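Local coordinates for protein MYB21 (Trichomonas vaginalis, PDB 3OSG) that binds promoter DNA through its two-repeat Myb (R2R3) domain, the part present here, and probably regulates transcription by RNA polymerase II, at residues A[17-22]-A[49-54]; A[23-28]-A[34-39]. All blocks are in the same frame, centred on the assembly; numbering follows the deposited sequence.

How the interactions relate
Both interactions use helix 16-29 of the first Myb-like unit, and together they join it to the two helices that follow it in the chain. Interaction 1 links its first half, 17-22, to helix 45-56, which faces the DNA. Interaction 2 links its second half, 23-28, to helix 33-38. Their centres lie about 9 Å apart. Interaction 2 is a buried, wholly apolar contact. Interaction 1 is only partly buried: a salt bridge lies toward the DNA backbone, with a leucine packed beside it. The two meet where the W52 ring packs on V26 and where L22 comes near I36, so one hydrophobic core runs through both.

Interaction 1: residues A[17-22]-A[49-54]; sequences EEDEML and RDRWKN. With nucleotides of chain C; nucleotides of chain B.
D19 OD2 accepts the shortest bond across this contact, 2.8 Å from R51 NH2 and nearly straight at 169°. The other carboxylate oxygen, D19 OD1, takes R51 NE at 3.0 Å. The guanidinium thus grips the carboxylate side-on, one nitrogen to each oxygen. Both oxygens are met on their syn sides, somewhat out of the carboxylate plane, and the two planes are 21° apart. R51 leaves its helix with CG anti to the backbone N, and a bend at chi2 swings NE and NH2 to D19. Its third nitrogen, NH1, is left to face the DNA. It gives a more bent bond of 2.9 Å to OP2 of DT6 in chain B. Beside the salt bridge, L22 CD1 lies 3.8 Å from R51 CB and also packs against the CB of W52. F14 and L56 touch both D19 and R51. R49, two residues earlier, points away from helix 16-29. DT2 C2' of chain C lies over one guanidinium face, toward the rim, 3.3 Å from R49 CZ. Segments 17-22 and 49-54 are nearly perpendicular (84°). Helix 16-29 packs against 45-56, the DNA-facing helix of the helix-turn-helix. The chemistry implies that D19 is a second-shell residue: its two bonds would hold the R51 guanidinium in one rotation and probably help direct NH1 to the phosphate.

Interaction 2: residues A[23-28]-A[34-39]; sequences KRAVAQ and KMIAAT
I36 and A25 face each other in the core of a Myb repeat, a three-helix bundle of the helix-turn-helix class. The contact joins the later part of helix 16-29 to the short helix 33-38. These two are consecutive in the chain, and the backbones come close: the CA atoms of A25 and I36 are 5.9 Å apart. A small residue on one side suits so short a spacing.

I36 takes part in both side-chain contacts. Its CB points toward helix 16-29 and splits into two branches. CG2 meets the methyl of A25, with I36 CG2 and A25 CB 3.8 Å apart. The other branch starts at CG1, anti to the carbonyl carbon (chi1 -74°). I36 CG1 lies 4.1 Å from A25 CB and also passes near the carbonyl oxygen of A25. The chain then runs on extended, with chi2 at 173°. This carries the tip, CD1, past A25 to the next residue. There I36 CD1 touches V26 CG2 at 3.9 Å. I36 therefore spans two neighbouring residues of helix 16-29, with CG2 and CG1 on A25 and the tip CD1 on V26.

Other residues extend the core. V26 also packs on W52 of helix 45-56, and A37, on the far side of its own helix, packs on C48. H29 touches I36 as well. The side chains meet across the contact through carbon atoms alone.

The I36 carbonyl oxygen is shared by two donors of T39: the backbone N at 3.1 Å and the hydroxyl OG1 at 3.0 Å.

Interaction 1: residues A[17-22]-A[49-54]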
loop_
_atom_site.group_PDB
_atom_site.type_symbol
_atom_site.label_atom_id
_atom_site.label_comp_id
_atom_site.label_asym_id
_atom_site.label_seq_id
_atom_site.Cartn_x
_atom_site.Cartn_y
_atom_site.Cartn_z
ATOM N N GLU A 17 -0.172 16.778 1.808
ATOM C CA GLU A 17 -1.311 17.474 2.396
ATOM C C GLU A 17 -2.575 16.602 2.421
ATOM O O GLU A 17 -3.266 16.519 3.443
ATOM C CB GLU A 17 -1.558 18.792 1.643
ATOM C CG GLU A 17 -0.490 19.897 1.896
ATOM C CD GLU A 17 0.822 19.713 1.111
ATOM O OE1 GLU A 17 1.001 18.667 0.445
ATOM O OE2 GLU A 17 1.681 20.635 1.159
ATOM N N GLU A 18 -2.875 15.946 1.306
ATOM C CA GLU A 18 -4.007 15.014 1.256
ATOM C C GLU A 18 -3.826 13.875 2.244
ATOM O O GLU A 18 -4.780 13.407 2.837
ATOM C CB GLU A 18 -4.159 14.429 -0.144
ATOM C CG GLU A 18 -4.862 15.333 -1.114
ATOM C CD GLU A 18 -4.888 14.772 -2.524
ATOM O OE1 GLU A 18 -3.822 14.325 -3.016
ATOM O OE2 GLU A 18 -5.977 14.785 -3.142
ATOM N N ASP A 19 -2.593 13.413 2.396
ATOM C CA ASP A 19 -2.281 12.368 3.356
ATOM C C ASP A 19 -2.646 12.843 4.765
ATOM O O ASP A 19 -3.288 12.119 5.530
ATOM C CB ASP A 19 -0.794 12.000 3.278
ATOM C CG ASP A 19 -0.463 11.141 2.059
ATOM O OD1 ASP A 19 -1.402 10.605 1.428
ATOM O OD2 ASP A 19 0.734 10.989 1.739
ATOM N N GLU A 20 -2.239 14.069 5.093
ATOM C CA GLU A 20 -2.561 14.658 6.390
ATOM C C GLU A 20 -4.074 14.742 6.585
ATOM O O GLU A 20 -4.608 14.247 7.575
ATOM C CB GLU A 20 -1.924 16.038 6.536
ATOM C CG GLU A 20 -0.491 15.983 7.042
ATOM C CD GLU A 20 -0.333 15.092 8.270
ATOM O OE1 GLU A 20 -1.035 15.323 9.285
ATOM O OE2 GLU A 20 0.500 14.157 8.219
ATOM N N MET A 21 -4.741 15.373 5.626
ATOM C CA MET A 21 -6.189 15.358 5.519
ATOM C C MET A 21 -6.787 13.969 5.789
ATOM O O MET A 21 -7.659 13.819 6.650
ATOM C CB MET A 21 -6.582 15.849 4.127
ATOM C CG MET A 21 -8.036 16.202 3.971
ATOM S SD MET A 21 -8.299 17.386 2.633
ATOM C CE MET A 21 -10.054 17.154 2.370
ATOM N N LEU A 22 -6.304 12.952 5.076
ATOM C CA LEU A 22 -6.879 11.609 5.192
ATOM C C LEU A 22 -6.736 11.065 6.604
ATOM O O LEU A 22 -7.673 10.478 7.153
ATOM C CB LEU A 22 -6.218 10.646 4.197
ATOM C CG LEU A 22 -7.067 9.507 3.604
ATOM C CD1 LEU A 22 -6.215 8.505 2.834
ATOM C CD2 LEU A 22 -7.873 8.787 4.643
ATOM N N ARG A 49 -9.458 4.478 0.876
ATOM C CA ARG A 49 -9.244 3.237 1.595
ATOM C C ARG A 49 -7.869 2.656 1.261
ATOM O O ARG A 49 -7.145 2.237 2.155
ATOM C CB ARG A 49 -10.336 2.222 1.276
ATOM C CG ARG A 49 -10.167 0.901 2.016
ATOM C CD ARG A 49 -11.373 -0.030 1.819
ATOM N NE ARG A 49 -11.520 -0.384 0.416
ATOM C CZ ARG A 49 -12.485 0.060 -0.386
ATOM N NH1 ARG A 49 -13.443 0.856 0.082
ATOM N NH2 ARG A 49 -12.497 -0.303 -1.667
ATOM N N ASP A 50 -7.511 2.635 -0.019
ATOM C CA ASP A 50 -6.230 2.050 -0.425
ATOM C C ASP A 50 -5.054 2.821 0.163
ATOM O O ASP A 50 -4.094 2.237 0.664
ATOM C CB ASP A 50 -6.081 2.041 -1.953
ATOM C CG ASP A 50 -6.875 0.932 -2.640
ATOM O OD1 ASP A 50 -7.466 0.058 -1.967
ATOM O OD2 ASP A 50 -6.890 0.936 -3.892
ATOM N N ARG A 51 -5.112 4.141 0.075
ATOM C CA ARG A 51 -4.046 4.969 0.595
ATOM C C ARG A 51 -3.858 4.727 2.089
ATOM O O ARG A 51 -2.739 4.535 2.561
ATOM C CB ARG A 51 -4.320 6.440 0.308
ATOM C CG ARG A 51 -3.159 7.360 0.685
ATOM C CD ARG A 51 -1.871 7.009 -0.079
ATOM N NE ARG A 51 -0.782 7.887 0.327
ATOM C CZ ARG A 51 0.495 7.709 0.016
ATOM N NH1 ARG A 51 0.865 6.665 -0.717
ATOM N NH2 ARG A 51 1.404 8.587 0.440
ATOM N N TRP A 52 -4.956 4.709 2.836
ATOM C CA TRP A 52 -4.856 4.459 4.268
ATOM C C TRP A 52 -4.325 3.060 4.583
ATOM O O TRP A 52 -3.340 2.902 5.306
ATOM C CB TRP A 52 -6.195 4.689 4.970
ATOM C CG TRP A 52 -6.166 4.217 6.396
ATOM C CD1 TRP A 52 -6.534 2.989 6.860
ATOM C CD2 TRP A 52 -5.709 4.955 7.534
ATOM N NE1 TRP A 52 -6.350 2.919 8.223
ATOM C CE2 TRP A 52 -5.844 4.115 8.661
ATOM C CE3 TRP A 52 -5.207 6.245 7.711
ATOM C CZ2 TRP A 52 -5.495 4.527 9.950
ATOM C CZ3 TRP A 52 -4.856 6.655 8.986
ATOM C CH2 TRP A 52 -4.999 5.795 10.092
ATOM N N LYS A 53 -4.950 2.052 4.006
ATOM C CA LYS A 53 -4.625 0.673 4.346
ATOM C C LYS A 53 -3.185 0.296 4.002
ATOM O O LYS A 53 -2.534 -0.417 4.757
ATOM C CB LYS A 53 -5.613 -0.272 3.670
ATOM C CG LYS A 53 -5.408 -1.755 3.979
ATOM C CD LYS A 53 -6.475 -2.606 3.283
ATOM C CE LYS A 53 -6.319 -4.103 3.609
ATOM N NZ LYS A 53 -4.993 -4.666 3.142
ATOM N N ASN A 54 -2.684 0.797 2.882
ATOM C CA ASN A 54 -1.365 0.389 2.396
ATOM C C ASN A 54 -0.252 1.389 2.670
ATOM O O ASN A 54 0.925 1.056 2.534
ATOM C CB ASN A 54 -1.409 0.116 0.889
ATOM C CG ASN A 54 -2.376 -0.983 0.531
ATOM O OD1 ASN A 54 -2.219 -2.129 0.953
ATOM N ND2 ASN A 54 -3.397 -0.640 -0.244
ATOM P P DT C 2 -16.302 -0.596 2.876
ATOM O OP1 DT C 2 -16.096 -0.605 4.338
ATOM O OP2 DT C 2 -16.127 0.659 2.119
ATOM O "O5'" DT C 2 -15.392 -1.737 2.222
ATOM C "C5'" DT C 2 -15.370 -3.027 2.814
ATOM C "C4'" DT C 2 -14.465 -3.948 2.025
ATOM O "O4'" DT C 2 -15.157 -4.327 0.810
ATOM C "C3'" DT C 2 -13.140 -3.326 1.566
ATOM O "O3'" DT C 2 -12.109 -4.288 1.607
ATOM C "C2'" DT C 2 -13.411 -3.030 0.100
ATOM C "C1'" DT C 2 -14.175 -4.309 -0.191
ATOM N N1 DT C 2 -14.786 -4.355 -1.520
ATOM C C2 DT C 2 -14.835 -5.577 -2.144
ATOM O O2 DT C 2 -14.396 -6.576 -1.615
ATOM N N3 DT C 2 -15.396 -5.560 -3.393
ATOM C C4 DT C 2 -15.906 -4.442 -4.040
ATOM O O4 DT C 2 -16.385 -4.519 -5.158
ATOM C C5 DT C 2 -15.820 -3.197 -3.318
ATOM C C7 DT C 2 -16.330 -1.910 -3.895
ATOM C C6 DT C 2 -15.268 -3.209 -2.105
ATOM P P DT B 6 -0.346 6.486 -4.067
ATOM O OP1 DT B 6 -0.458 7.962 -3.997
ATOM O OP2 DT B 6 -0.741 5.631 -2.924
ATOM O "O5'" DT B 6 -1.161 5.949 -5.332
ATOM C "C5'" DT B 6 -1.017 6.605 -6.594
ATOM C "C4'" DT B 6 -1.698 5.814 -7.703
ATOM O "O4'" DT B 6 -1.200 4.470 -7.704
ATOM C "C3'" DT B 6 -3.215 5.644 -7.642
ATOM O "O3'" DT B 6 -3.696 6.288 -8.808
ATOM C "C2'" DT B 6 -3.476 4.122 -7.672
ATOM C "C1'" DT B 6 -2.175 3.631 -8.289
ATOM N N1 DT B 6 -1.718 2.261 -7.943
ATOM C C2 DT B 6 -1.629 1.315 -8.932
ATOM O O2 DT B 6 -1.957 1.536 -10.075
ATOM N N3 DT B 6 -1.164 0.090 -8.537
ATOM C C4 DT B 6 -0.789 -0.274 -7.269
ATOM O O4 DT B 6 -0.392 -1.398 -7.033
ATOM C C5 DT B 6 -0.903 0.754 -6.252
ATOM C C7 DT B 6 -0.523 0.468 -4.818
ATOM C C6 DT B 6 -1.357 1.962 -6.638
#

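Interaction 2: residues A[23-28]-A[34-39]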
loop_
_atom_site.group_PDB
_atom_site.type_symbol
_atom_site.label_atom_id
_atom_site.label_comp_id
_atom_site.label_asym_id
_atom_site.label_seq_id
_atom_site.Cartn_x
_atom_site.Cartn_y
_atom_site.Cartn_z
ATOM N N LYS A 23 -5.554 11.240 7.184
ATOM C CA LYS A 23 -5.300 10.788 8.550
ATOM C C LYS A 23 -6.297 11.419 9.534
ATOM O O LYS A 23 -6.754 10.766 10.467
ATOM C CB LYS A 23 -3.876 11.133 8.983
ATOM C CG LYS A 23 -2.771 10.491 8.168
ATOM C CD LYS A 23 -1.420 11.065 8.591
ATOM C CE LYS A 23 -0.310 10.678 7.614
ATOM N NZ LYS A 23 0.933 11.498 7.784
ATOM N N ARG A 24 -6.615 12.692 9.316
ATOM C CA ARG A 24 -7.583 13.407 10.147
ATOM C C ARG A 24 -8.978 12.833 9.969
ATOM O O ARG A 24 -9.684 12.561 10.944
ATOM C CB ARG A 24 -7.609 14.893 9.786
ATOM C CG ARG A 24 -6.395 15.672 10.233
ATOM C CD ARG A 24 -6.512 17.145 9.857
ATOM N NE ARG A 24 -5.193 17.756 9.692
ATOM C CZ ARG A 24 -4.650 18.079 8.519
ATOM N NH1 ARG A 24 -5.314 17.868 7.385
ATOM N NH2 ARG A 24 -3.441 18.628 8.482
ATOM N N ALA A 25 -9.362 12.653 8.712
ATOM C CA ALA A 25 -10.670 12.117 8.371
ATOM C C ALA A 25 -10.893 10.745 8.988
ATOM O O ALA A 25 -11.999 10.419 9.414
ATOM C CB ALA A 25 -10.839 12.064 6.867
ATOM N N VAL A 26 -9.847 9.942 9.050
ATOM C CA VAL A 26 -9.969 8.615 9.636
ATOM C C VAL A 26 -10.119 8.673 11.159
ATOM O O VAL A 26 -10.916 7.944 11.747
ATOM C CB VAL A 26 -8.780 7.736 9.269
ATOM C CG1 VAL A 26 -8.698 6.544 10.218
ATOM C CG2 VAL A 26 -8.899 7.281 7.818
ATOM N N ALA A 27 -9.346 9.543 11.795
ATOM C CA ALA A 27 -9.472 9.762 13.233
ATOM C C ALA A 27 -10.881 10.222 13.576
ATOM O O ALA A 27 -11.382 9.977 14.669
ATOM C CB ALA A 27 -8.455 10.801 13.693
ATOM N N GLN A 28 -11.516 10.892 12.626
ATOM C CA GLN A 28 -12.808 11.512 12.850
ATOM C C GLN A 28 -13.961 10.612 12.430
ATOM O O GLN A 28 -15.004 10.579 13.092
ATOM C CB GLN A 28 -12.864 12.830 12.086
ATOM C CG GLN A 28 -14.196 13.554 12.162
ATOM C CD GLN A 28 -14.192 14.844 11.352
ATOM O OE1 GLN A 28 -15.240 15.456 11.128
ATOM N NE2 GLN A 28 -13.006 15.261 10.908
ATOM N N LYS A 34 -16.916 6.205 2.335
ATOM C CA LYS A 34 -17.744 7.092 1.526
ATOM C C LYS A 34 -17.848 8.475 2.131
ATOM O O LYS A 34 -17.769 9.474 1.422
ATOM C CB LYS A 34 -19.145 6.525 1.312
ATOM C CG LYS A 34 -19.228 5.568 0.163
ATOM C CD LYS A 34 -20.672 5.374 -0.287
ATOM C CE LYS A 34 -20.726 4.672 -1.640
ATOM N NZ LYS A 34 -21.766 5.250 -2.545
ATOM N N MET A 35 -18.056 8.536 3.439
ATOM C CA MET A 35 -18.142 9.820 4.101
ATOM C C MET A 35 -16.767 10.467 4.022
ATOM O O MET A 35 -16.635 11.656 3.706
ATOM C CB MET A 35 -18.580 9.640 5.554
ATOM C CG MET A 35 -18.951 10.932 6.259
ATOM S SD MET A 35 -20.442 11.711 5.585
ATOM C CE MET A 35 -21.444 10.276 5.239
ATOM N N ILE A 36 -15.731 9.679 4.289
ATOM C CA ILE A 36 -14.387 10.215 4.221
ATOM C C ILE A 36 -14.126 10.831 2.848
ATOM O O ILE A 36 -13.708 11.976 2.761
ATOM C CB ILE A 36 -13.344 9.163 4.561
ATOM C CG1 ILE A 36 -13.360 8.911 6.066
ATOM C CG2 ILE A 36 -11.947 9.634 4.109
ATOM C CD1 ILE A 36 -12.497 7.770 6.516
ATOM N N ALA A 37 -14.424 10.094 1.783
ATOM C CA ALA A 37 -14.112 10.555 0.424
ATOM C C ALA A 37 -14.951 11.773 0.005
ATOM O O ALA A 37 -14.568 12.534 -0.887
ATOM C CB ALA A 37 -14.289 9.410 -0.585
ATOM N N ALA A 38 -16.100 11.954 0.642
ATOM C CA ALA A 38 -16.925 13.120 0.344
ATOM C C ALA A 38 -16.171 14.419 0.624
ATOM O O ALA A 38 -16.437 15.444 0.010
ATOM C CB ALA A 38 -18.243 13.075 1.133
ATOM N N THR A 39 -15.219 14.379 1.544
ATOM C CA THR A 39 -14.497 15.584 1.924
ATOM C C THR A 39 -13.304 15.851 1.009
ATOM O O THR A 39 -12.638 16.872 1.145
ATOM C CB THR A 39 -14.052 15.510 3.392
ATOM O OG1 THR A 39 -12.837 14.776 3.488
ATOM C CG2 THR A 39 -15.118 14.788 4.227
#